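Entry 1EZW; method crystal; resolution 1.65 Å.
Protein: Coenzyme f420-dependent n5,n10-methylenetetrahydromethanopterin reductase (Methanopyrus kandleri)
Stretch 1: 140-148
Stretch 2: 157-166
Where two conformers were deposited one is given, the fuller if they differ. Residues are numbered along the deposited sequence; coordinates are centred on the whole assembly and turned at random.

Stretch 1, residues 140-148: QYLEGGPVE
Stretch 2 (157-166) GTADVKARSI

A helix whose last turn packs against a segment without regular secondary structure illustrates how one antiparallel bridge can be extended by side chains and water. Residues 140-142 are helical; Gly144, at phi/psi 105/-2, closes a Schellman motif, with Gly145 N to Gln140 O at 3.0 Å and Gly144 N to Tyr141 O at 2.9 Å. Gly145 (65/-164) and a cis peptide before Pro146 then turn the chain alongside 157-166. Val147 (-81/129) and Ala159 (-97/97), CA atoms 4.9 Å apart, form the bridge: Val147 N to Ala159 O is 2.8 Å and Ala159 N to Val147 O 3.0 Å. A CB on Gly145 would clash with Val161 CG2.

Val161, chi1 t, points toward the first stretch. Its CG1 lies 3.6 Å from the centroid of the Tyr141 ring, nearly on the ring normal, while its CG2 sits 3.6 Å from Tyr141 CD1 and 4.1 Å from CG2 of Val147 (chi1 t). Tyr141, t with chi2 101°, thus offers a ring face to the methyl. Glu148 (m, t) extends so that OE1 accepts from Thr158 OG1 (chi1 m) at 2.8 Å. Arg164 (m, m, t) folds its guanidinium over Gly144 CA, anchored by NH2 to Val161 O at 3.0 Å. Waters bridge the wider gaps, one joining Tyr141 O (2.8 Å) to Ala163 O (2.7 Å).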

# COMPACT_ATOMS: atom_id res chain seq x y z
N GLN A 140 27.50 11.40 -0.30
CA GLN A 140 27.42 12.78 0.19
C GLN A 140 25.94 13.16 0.38
O GLN A 140 25.58 13.82 1.36
CB GLN A 140 28.05 13.79 -0.76
CG GLN A 140 29.60 13.77 -0.75
CD GLN A 140 30.15 14.96 -1.51
OE1 GLN A 140 29.56 16.04 -1.46
NE2 GLN A 140 31.32 14.78 -2.18
N TYR A 141 25.08 12.71 -0.55
CA TYR A 141 23.64 12.99 -0.49
C TYR A 141 23.02 12.32 0.75
O TYR A 141 22.26 12.93 1.49
CB TYR A 141 23.00 12.46 -1.79
CG TYR A 141 21.52 12.78 -1.95
CD1 TYR A 141 21.10 13.82 -2.77
CD2 TYR A 141 20.56 12.05 -1.25
CE1 TYR A 141 19.72 14.13 -2.92
CE2 TYR A 141 19.18 12.34 -1.40
CZ TYR A 141 18.78 13.37 -2.23
OH TYR A 141 17.42 13.64 -2.43
N LEU A 142 23.35 11.06 0.96
CA LEU A 142 22.84 10.31 2.12
C LEU A 142 23.35 10.85 3.46
O LEU A 142 22.71 10.64 4.49
CB LEU A 142 23.19 8.82 1.98
CG LEU A 142 22.54 8.08 0.83
CD1 LEU A 142 23.10 6.64 0.80
CD2 LEU A 142 21.02 8.02 1.06
N GLU A 143 24.51 11.53 3.45
CA GLU A 143 25.01 12.15 4.68
C GLU A 143 24.29 13.47 4.95
O GLU A 143 24.51 14.10 6.00
CB GLU A 143 26.54 12.39 4.61
CG GLU A 143 27.36 11.08 4.58
CD GLU A 143 27.48 10.42 5.93
OE1 GLU A 143 26.76 10.83 6.87
OE2 GLU A 143 28.29 9.46 6.08
N GLY A 144 23.44 13.90 4.01
CA GLY A 144 22.68 15.14 4.18
C GLY A 144 23.16 16.34 3.37
O GLY A 144 22.52 17.42 3.40
N GLY A 145 24.25 16.15 2.64
CA GLY A 145 24.80 17.20 1.81
C GLY A 145 25.31 18.38 2.62
O GLY A 145 25.50 18.28 3.84
N PRO A 146 25.53 19.51 1.97
CA PRO A 146 25.32 19.68 0.53
C PRO A 146 26.32 18.84 -0.26
O PRO A 146 27.47 18.63 0.16
CB PRO A 146 25.56 21.18 0.32
CG PRO A 146 26.63 21.44 1.38
CD PRO A 146 25.96 20.79 2.57
N VAL A 147 25.88 18.33 -1.40
CA VAL A 147 26.80 17.57 -2.21
C VAL A 147 27.65 18.58 -3.00
O VAL A 147 27.12 19.49 -3.60
CB VAL A 147 26.07 16.70 -3.21
CG1 VAL A 147 27.08 15.95 -4.05
CG2 VAL A 147 25.10 15.76 -2.48
N GLU A 148 28.97 18.43 -2.96
CA GLU A 148 29.87 19.30 -3.71
C GLU A 148 30.91 18.35 -4.21
O GLU A 148 31.70 17.81 -3.44
CB GLU A 148 30.48 20.37 -2.80
CG GLU A 148 29.46 21.43 -2.39
CD GLU A 148 30.08 22.54 -1.54
OE1 GLU A 148 29.82 23.73 -1.82
OE2 GLU A 148 30.80 22.21 -0.58
N GLY A 157 27.15 21.56 -8.60
CA GLY A 157 27.27 22.89 -8.04
C GLY A 157 27.17 22.60 -6.54
O GLY A 157 27.59 21.54 -6.09
N THR A 158 26.66 23.53 -5.74
CA THR A 158 26.51 23.26 -4.31
C THR A 158 25.09 22.76 -4.18
O THR A 158 24.14 23.53 -4.10
CB THR A 158 26.73 24.54 -3.50
OG1 THR A 158 28.10 24.92 -3.69
CG2 THR A 158 26.46 24.30 -2.04
N ALA A 159 24.96 21.44 -4.12
CA ALA A 159 23.63 20.83 -4.14
C ALA A 159 23.09 20.47 -2.77
O ALA A 159 23.43 19.43 -2.22
CB ALA A 159 23.69 19.59 -5.02
N ASP A 160 22.25 21.34 -2.20
CA ASP A 160 21.70 21.06 -0.90
C ASP A 160 20.73 19.88 -1.04
O ASP A 160 20.28 19.54 -2.15
CB ASP A 160 21.01 22.30 -0.34
CG ASP A 160 19.82 22.73 -1.14
OD1 ASP A 160 19.88 22.79 -2.38
OD2 ASP A 160 18.79 23.04 -0.51
N VAL A 161 20.47 19.27 0.10
CA VAL A 161 19.63 18.07 0.15
C VAL A 161 18.62 18.17 1.27
O VAL A 161 18.97 18.42 2.40
CB VAL A 161 20.51 16.83 0.43
CG1 VAL A 161 19.64 15.58 0.50
CG2 VAL A 161 21.57 16.67 -0.66
N LYS A 162 17.36 17.97 0.95
CA LYS A 162 16.37 17.99 2.01
C LYS A 162 15.95 16.58 2.36
O LYS A 162 15.83 16.26 3.54
CB LYS A 162 15.13 18.79 1.60
CG LYS A 162 15.24 20.27 1.90
CD LYS A 162 14.69 21.00 0.71
CE LYS A 162 15.63 20.74 -0.44
NZ LYS A 162 17.04 21.10 -0.14
N ALA A 163 15.74 15.74 1.35
CA ALA A 163 15.29 14.35 1.60
C ALA A 163 16.23 13.62 2.54
O ALA A 163 17.47 13.75 2.43
CB ALA A 163 15.20 13.59 0.28
N ARG A 164 15.65 12.90 3.48
CA ARG A 164 16.47 12.12 4.37
C ARG A 164 16.08 10.64 4.28
O ARG A 164 14.90 10.28 4.20
CB ARG A 164 16.34 12.59 5.81
CG ARG A 164 17.08 13.92 6.09
CD ARG A 164 18.61 13.77 5.94
NE ARG A 164 19.31 15.03 6.23
CZ ARG A 164 19.40 16.05 5.39
NH1 ARG A 164 20.05 17.17 5.74
NH2 ARG A 164 18.89 15.95 4.18
N SER A 165 17.10 9.79 4.30
CA SER A 165 16.89 8.35 4.31
C SER A 165 16.80 7.93 5.78
O SER A 165 16.80 8.78 6.67
CB SER A 165 18.09 7.63 3.68
OG SER A 165 19.28 7.89 4.44
N ILE A 166 16.75 6.63 6.05
CA ILE A 166 16.73 6.17 7.44
C ILE A 166 18.10 5.59 7.80
O ILE A 166 18.65 5.90 8.86
CB ILE A 166 15.59 5.18 7.63
CG1 ILE A 166 14.29 5.99 7.65
CG2 ILE A 166 15.75 4.32 8.94
CD1 ILE A 166 13.09 5.18 7.55
O HOH W 1 19.62 12.08 2.05
O HOH W 2 19.93 10.49 4.25
O HOH W 3 22.29 19.86 2.17